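PDB 2QHQ: type III effector from Vibrio parahaemolyticus, which is of unknown function but belongs to the HopJ family and may act as a type III secretion effector. Local coordinates for residues P45-N50 with Q116-A121. Numbering follows the deposited sequence. Where two conformers were deposited one is given.
Sequences PAAFTN and QFETSA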
ATOM      1  N   PRO B  45      -0.633  -4.055 -17.384  1.00 11.36           N
ATOM      2  CA  PRO B  45      -1.898  -4.607 -16.896  1.00 11.04           C
ATOM      3  C   PRO B  45      -1.701  -5.742 -15.889  1.00 10.82           C
ATOM      4  O   PRO B  45      -0.681  -6.451 -15.938  1.00 10.78           O
ATOM      5  CB  PRO B  45      -2.560  -5.154 -18.171  1.00 11.19           C
ATOM      6  CG  PRO B  45      -1.441  -5.433 -19.103  1.00 10.57           C
ATOM      7  CD  PRO B  45      -0.471  -4.269 -18.835  1.00 10.61           C
ATOM      8  N   ALA B  46      -2.669  -5.899 -14.995  1.00 11.10           N
ATOM      9  CA  ALA B  46      -2.608  -6.903 -13.921  1.00 10.67           C
ATOM     10  C   ALA B  46      -4.003  -7.307 -13.532  1.00 10.73           C
ATOM     11  O   ALA B  46      -4.884  -6.448 -13.368  1.00  9.83           O
ATOM     12  CB  ALA B  46      -1.883  -6.331 -12.701  1.00 11.00           C
ATOM     13  N   ALA B  47      -4.204  -8.618 -13.351  1.00 10.29           N
ATOM     14  CA  ALA B  47      -5.470  -9.109 -12.793  1.00 11.01           C
ATOM     15  C   ALA B  47      -5.522  -8.774 -11.312  1.00 11.23           C
ATOM     16  O   ALA B  47      -4.497  -8.822 -10.618  1.00 11.34           O
ATOM     17  CB  ALA B  47      -5.593 -10.629 -12.992  1.00 10.70           C
ATOM     18  N   PHE B  48      -6.708  -8.408 -10.829  1.00 11.29           N
ATOM     19  CA  PHE B  48      -6.887  -8.197  -9.386  1.00 11.63           C
ATOM     20  C   PHE B  48      -8.306  -8.466  -8.945  1.00 12.26           C
ATOM     21  O   PHE B  48      -9.247  -8.219  -9.695  1.00 12.29           O
ATOM     22  CB  PHE B  48      -6.428  -6.791  -8.946  1.00 11.71           C
ATOM     23  CG  PHE B  48      -7.370  -5.654  -9.320  1.00 12.18           C
ATOM     24  CD1 PHE B  48      -8.160  -5.029  -8.342  1.00 12.73           C
ATOM     25  CD2 PHE B  48      -7.402  -5.158 -10.632  1.00  9.86           C
ATOM     26  CE1 PHE B  48      -9.001  -3.933  -8.677  1.00 11.06           C
ATOM     27  CE2 PHE B  48      -8.222  -4.065 -10.980  1.00 10.37           C
ATOM     28  CZ  PHE B  48      -9.022  -3.452  -9.995  1.00 12.33           C
ATOM     29  N   THR B  49      -8.431  -8.994  -7.727  1.00 12.28           N
ATOM     30  CA  THR B  49      -9.742  -9.186  -7.130  0.50 12.50           C
ATOM     31  C   THR B  49     -10.006  -8.029  -6.192  1.00 12.68           C
ATOM     32  O   THR B  49      -9.079  -7.405  -5.678  1.00 12.51           O
ATOM     33  CB  THR B  49      -9.862 -10.519  -6.379  0.50 12.75           C
ATOM     34  OG1 THR B  49      -8.691 -10.721  -5.576  0.50 12.89           O
ATOM     35  CG2 THR B  49     -10.013 -11.667  -7.372  0.50 12.31           C
ATOM     36  N   ASN B  50     -11.283  -7.727  -6.024  1.00 12.94           N
ATOM     37  CA  ASN B  50     -11.696  -6.569  -5.260  1.00 13.45           C
ATOM     38  C   ASN B  50     -13.023  -6.934  -4.599  1.00 14.01           C
ATOM     39  O   ASN B  50     -14.100  -6.683  -5.142  1.00 14.34           O
ATOM     40  CB  ASN B  50     -11.820  -5.377  -6.207  1.00 13.09           C
ATOM     41  CG  ASN B  50     -12.297  -4.098  -5.515  1.00 12.85           C
ATOM     42  OD1 ASN B  50     -12.399  -4.012  -4.278  1.00 14.00           O
ATOM     43  ND2 ASN B  50     -12.609  -3.088  -6.333  1.00 13.56           N
ATOM     44  N   GLN B 116      -6.653  -7.936  -3.949  1.00 12.65           N
ATOM     45  CA  GLN B 116      -5.524  -8.848  -4.147  1.00 12.55           C
ATOM     46  C   GLN B 116      -5.099  -8.758  -5.603  1.00 12.64           C
ATOM     47  O   GLN B 116      -5.880  -9.102  -6.494  1.00 12.62           O
ATOM     48  CB  GLN B 116      -5.924 -10.284  -3.804  1.00 13.32           C
ATOM     49  CG  GLN B 116      -4.858 -11.343  -4.111  1.00 17.33           C
ATOM     50  CD  GLN B 116      -4.232 -11.957  -2.876  1.00 20.63           C
ATOM     51  OE1 GLN B 116      -4.483 -11.534  -1.742  1.00 22.08           O
ATOM     52  NE2 GLN B 116      -3.433 -12.992  -3.090  1.00 21.99           N
ATOM     53  N   PHE B 117      -3.890  -8.258  -5.832  1.00 12.25           N
ATOM     54  CA  PHE B 117      -3.290  -8.239  -7.178  1.00 12.37           C
ATOM     55  C   PHE B 117      -2.586  -9.550  -7.473  1.00 12.78           C
ATOM     56  O   PHE B 117      -1.933 -10.135  -6.590  1.00 11.89           O
ATOM     57  CB  PHE B 117      -2.273  -7.105  -7.285  1.00 12.09           C
ATOM     58  CG  PHE B 117      -2.875  -5.770  -7.596  1.00 12.96           C
ATOM     59  CD1 PHE B 117      -2.941  -5.324  -8.911  1.00 12.42           C
ATOM     60  CD2 PHE B 117      -3.337  -4.937  -6.575  1.00 13.70           C
ATOM     61  CE1 PHE B 117      -3.471  -4.082  -9.227  1.00 13.59           C
ATOM     62  CE2 PHE B 117      -3.893  -3.689  -6.884  1.00 14.52           C
ATOM     63  CZ  PHE B 117      -3.951  -3.262  -8.224  1.00 14.47           C
ATOM     64  N   GLU B 118      -2.695 -10.003  -8.723  1.00 12.65           N
ATOM     65  CA  GLU B 118      -1.957 -11.156  -9.191  1.00 14.57           C
ATOM     66  C   GLU B 118      -0.491 -10.807  -9.430  1.00 14.16           C
ATOM     67  O   GLU B 118       0.404 -11.619  -9.186  1.00 13.86           O
ATOM     68  CB  GLU B 118      -2.606 -11.740 -10.465  1.00 14.33           C
ATOM     69  CG  GLU B 118      -1.917 -13.014 -10.914  1.00 17.22           C
ATOM     70  CD  GLU B 118      -2.466 -13.627 -12.207  1.00 19.44           C
ATOM     71  OE1 GLU B 118      -2.701 -12.894 -13.195  1.00 24.92           O
ATOM     72  OE2 GLU B 118      -2.603 -14.874 -12.245  1.00 24.98           O
ATOM     73  N   THR B 119      -0.256  -9.574  -9.880  1.00 13.53           N
ATOM     74  CA  THR B 119       1.078  -9.072 -10.118  1.00 14.11           C
ATOM     75  C   THR B 119       1.032  -7.543 -10.058  1.00 13.45           C
ATOM     76  O   THR B 119      -0.041  -6.969  -9.958  1.00 13.07           O
ATOM     77  CB  THR B 119       1.611  -9.577 -11.466  1.00 14.45           C
ATOM     78  OG1 THR B 119       3.010  -9.273 -11.568  1.00 18.87           O
ATOM     79  CG2 THR B 119       0.794  -9.000 -12.620  1.00 13.57           C
ATOM     80  N   SER B 120       2.189  -6.898 -10.097  1.00 13.96           N
ATOM     81  CA  SER B 120       2.233  -5.438  -9.941  1.00 14.59           C
ATOM     82  C   SER B 120       1.920  -4.731 -11.250  1.00 13.28           C
ATOM     83  O   SER B 120       2.275  -5.207 -12.334  1.00 12.45           O
ATOM     84  CB  SER B 120       3.571  -4.974  -9.379  1.00 15.55           C
ATOM     85  OG  SER B 120       4.623  -5.522 -10.106  1.00 20.32           O
ATOM     86  N   ALA B 121       1.243  -3.598 -11.132  1.00 12.40           N
ATOM     87  CA  ALA B 121       0.801  -2.835 -12.294  1.00 10.95           C
ATOM     88  C   ALA B 121       1.588  -1.561 -12.551  1.00 11.64           C
ATOM     89  O   ALA B 121       1.540  -1.040 -13.665  1.00 11.66           O
ATOM     90  CB  ALA B 121      -0.727  -2.533 -12.195  1.00 12.10           C
TER
HETATM   91  O   HOH W   1       1.493  -6.635 -14.544  1.00 30.82           O
HETATM   92  O   HOH W   2      -2.113 -10.502 -13.859  1.00 17.13           O
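Phe-48 CB lies over one face of the Phe-117 ring, 3.9 Å from its centroid, in a CH-pi contact. The two rings run nearly parallel, planes at 17°, but offset, with little of one facing the other. Phe-48 CG sits between its backbone N and carbonyl carbon (chi1 75°). The ring lies farther from 116-121 than CB does. Ala-46 CB meets the edge of the Phe-117 ring at CD1 and touches Ala-121 CB, 4.0 Å away. Cys-64 and helix 67-72 pack against Phe-117 from within the same chain.

Phe-48 and Phe-117 form a non-hydrogen-bonded antiparallel pair. They join strand 48-50, central in a three-stranded sheet, to strand 115-117, outermost within this chain. Thr-49 and Gln-116 are the adjacent hydrogen-bonded pair: Thr-49 N donates to Gln-116 O (2.8 Å) and Gln-116 N to Thr-49 O (3.0 Å). In one conformer of Thr-49, their side chains lie side by side on the opposite face from the phenylalanines. Past the strands, Glu-118 N gives Ala-47 O a nearly straight bond, 174° at the hydrogen. One water accepts from Ala-47 N and donates to Glu-118 OE1. Another donates to both Pro-45 O and Ser-120 O.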